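Local structure of A197 (Sulfolobus turreted icosahedral virus, 2C0N) at residues Gln40-Leu45 against Arg133-Ala138. The protein adopts the GT-A fold and is probably a viral glycosyltransferase that transfers sugar from an activated donor to an acceptor. Residues are numbered along the deposited sequence; the frame is centred on the assembly and turned at random.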
loop_
_atom_site.group_PDB
_atom_site.type_symbol
_atom_site.label_atom_id
_atom_site.label_comp_id
_atom_site.label_asym_id
_atom_site.label_seq_id
_atom_site.Cartn_x
_atom_site.Cartn_y
_atom_site.Cartn_z
ATOM N N GLN A 40 0.959 -6.998 17.688
ATOM C CA GLN A 40 1.243 -7.278 16.262
ATOM C C GLN A 40 2.516 -8.087 16.089
ATOM O O GLN A 40 2.577 -8.995 15.258
ATOM C CB GLN A 40 1.360 -5.975 15.466
ATOM C CG GLN A 40 0.109 -5.134 15.448
ATOM C CD GLN A 40 0.344 -3.790 14.804
ATOM O OE1 GLN A 40 1.127 -2.995 15.294
ATOM N NE2 GLN A 40 -0.348 -3.529 13.710
ATOM N N ARG A 41 3.559 -7.781 16.853
ATOM C CA ARG A 41 4.806 -8.533 16.727
ATOM C C ARG A 41 4.663 -9.978 17.185
ATOM O O ARG A 41 5.255 -10.881 16.612
ATOM C CB ARG A 41 5.952 -7.855 17.469
ATOM C CG ARG A 41 6.230 -6.474 17.005
ATOM C CD ARG A 41 7.579 -6.018 17.434
ATOM N NE ARG A 41 7.766 -4.583 17.250
ATOM C CZ ARG A 41 7.994 -4.001 16.087
ATOM N NH1 ARG A 41 8.029 -4.717 14.980
ATOM N NH2 ARG A 41 8.164 -2.686 16.017
ATOM N N GLU A 42 3.856 -10.221 18.198
ATOM C CA GLU A 42 3.603 -11.595 18.605
ATOM C C GLU A 42 2.826 -12.377 17.555
ATOM O O GLU A 42 3.089 -13.533 17.329
ATOM C CB GLU A 42 2.842 -11.629 19.920
ATOM C CG GLU A 42 2.948 -12.954 20.645
ATOM C CD GLU A 42 4.310 -13.163 21.206
ATOM O OE1 GLU A 42 4.770 -12.307 21.969
ATOM O OE2 GLU A 42 4.953 -14.153 20.837
ATOM N N ILE A 43 1.802 -11.765 16.970
ATOM C CA ILE A 43 1.064 -12.371 15.868
ATOM C C ILE A 43 2.026 -12.718 14.742
ATOM O O ILE A 43 1.982 -13.821 14.194
ATOM C CB ILE A 43 -0.013 -11.394 15.356
ATOM C CG1 ILE A 43 -1.149 -11.300 16.369
ATOM C CG2 ILE A 43 -0.574 -11.815 13.966
ATOM C CD1 ILE A 43 -2.067 -10.158 16.136
ATOM N N ALA A 44 2.908 -11.777 14.407
ATOM C CA ALA A 44 3.926 -11.999 13.354
ATOM C C ALA A 44 4.756 -13.247 13.643
ATOM O O ALA A 44 4.873 -14.097 12.775
ATOM C CB ALA A 44 4.827 -10.823 13.229
ATOM N N LEU A 45 5.332 -13.338 14.851
ATOM C CA LEU A 45 6.076 -14.538 15.296
ATOM C C LEU A 45 5.276 -15.841 15.152
ATOM O O LEU A 45 5.764 -16.826 14.630
ATOM C CB LEU A 45 6.528 -14.383 16.743
ATOM C CG LEU A 45 7.392 -15.504 17.323
ATOM C CD1 LEU A 45 8.616 -15.795 16.436
ATOM C CD2 LEU A 45 7.822 -15.188 18.759
ATOM N N ARG A 133 8.120 -18.416 24.342
ATOM C CA ARG A 133 6.943 -17.732 23.789
ATOM C C ARG A 133 5.842 -17.621 24.829
ATOM O O ARG A 133 5.584 -18.591 25.566
ATOM C CB ARG A 133 6.391 -18.470 22.562
ATOM C CG ARG A 133 6.958 -17.997 21.223
ATOM C CD ARG A 133 5.952 -18.239 20.057
ATOM N NE ARG A 133 6.009 -19.613 19.560
ATOM C CZ ARG A 133 5.071 -20.223 18.825
ATOM N NH1 ARG A 133 3.958 -19.598 18.446
ATOM N NH2 ARG A 133 5.262 -21.488 18.462
ATOM N N PRO A 134 5.153 -16.463 24.887
ATOM C CA PRO A 134 5.216 -15.319 23.953
ATOM C C PRO A 134 6.466 -14.420 24.173
ATOM O O PRO A 134 6.935 -14.287 25.314
ATOM C CB PRO A 134 3.903 -14.559 24.229
ATOM C CG PRO A 134 3.291 -15.194 25.468
ATOM C CD PRO A 134 4.255 -16.186 26.020
ATOM N N ALA A 135 6.955 -13.802 23.091
ATOM C CA ALA A 135 8.303 -13.210 22.976
ATOM C C ALA A 135 8.414 -11.677 23.090
ATOM O O ALA A 135 9.489 -11.137 23.373
ATOM C CB ALA A 135 8.894 -13.623 21.622
ATOM N N PHE A 136 7.326 -10.975 22.790
ATOM C CA PHE A 136 7.320 -9.509 22.802
ATOM C C PHE A 136 6.360 -8.996 23.848
ATOM O O PHE A 136 5.188 -9.363 23.869
ATOM C CB PHE A 136 6.928 -8.946 21.431
ATOM C CG PHE A 136 7.810 -9.401 20.343
ATOM C CD1 PHE A 136 7.452 -10.466 19.548
ATOM C CD2 PHE A 136 9.042 -8.793 20.136
ATOM C CE1 PHE A 136 8.289 -10.890 18.546
ATOM C CE2 PHE A 136 9.896 -9.248 19.153
ATOM C CZ PHE A 136 9.515 -10.290 18.364
ATOM N N LEU A 137 6.860 -8.148 24.730
ATOM C CA LEU A 137 6.024 -7.593 25.792
ATOM C C LEU A 137 6.385 -6.129 26.040
ATOM O O LEU A 137 7.563 -5.762 26.099
ATOM C CB LEU A 137 6.191 -8.414 27.071
ATOM C CG LEU A 137 5.323 -7.989 28.252
ATOM C CD1 LEU A 137 3.853 -8.081 27.881
ATOM C CD2 LEU A 137 5.632 -8.838 29.443
ATOM N N ALA A 138 5.358 -5.300 26.188
ATOM C CA ALA A 138 5.538 -3.881 26.415
ATOM C C ALA A 138 4.784 -3.519 27.677
ATOM O O ALA A 138 5.403 -3.321 28.694
ATOM C CB ALA A 138 5.011 -3.096 25.259
#
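In this GT-A fold, helix 37-50 packs beside the mixed central sheet, its Gln40 and Ala44 touching strands 3-8 and 28-31, and the irregular segment Arg133-Ala138, between helices 125-128 and 150-158, packs against it. The polar part of the contact is a carboxylate gripping two consecutive backbone amides. Glu42 sends CG anti to its backbone N (chi1 -160°) and bends at chi2, which brings both oxygens to the loop. Glu42 OE1 accepts a nearly straight bond from Phe136 N (3.0 Å, 175°). Glu42 OE2 accepts one from Ala135 N (3.0 Å); each oxygen uses its syn lone pair. Ala135 N also reaches OE1, but that bond is weak, bent to 127° at the hydrogen. The two well-directed bonds, one to each oxygen, fix the carboxylate's rotation, with the third a weak supplement, and would partly offset its negative charge. Pro134, after a cis peptide bond, sets its CB 3.3 Å from Glu42 OE1.

The aromatic part rests on Arg41. Arg41 CB lies over one face of the Phe136 ring, 3.9 Å from the centroid, the geometry of a CH-pi contact offset toward the rim. Beyond CB the chain runs extended from CG to NE, away from the loop, so that the guanidinium forms salt bridges with Glu150 and Asp61. Phe136 also meets the ring of Phe154 on helix 150-158, at nearly parallel planes, joining the two helices through this loop.

Apolar packing around Leu45 completes the contact. Its CB sits at the edge of the Phe136 ring, while CD2 touches CG and CD of Arg133, the two side chains crossing obliquely; Arg133 NH1 is salt-bridged to Asp46. The closest apolar side-chain pair, tighter than usual van der Waals contact, is Leu45 CD2 against Ala135 CB, at 3.4 Å.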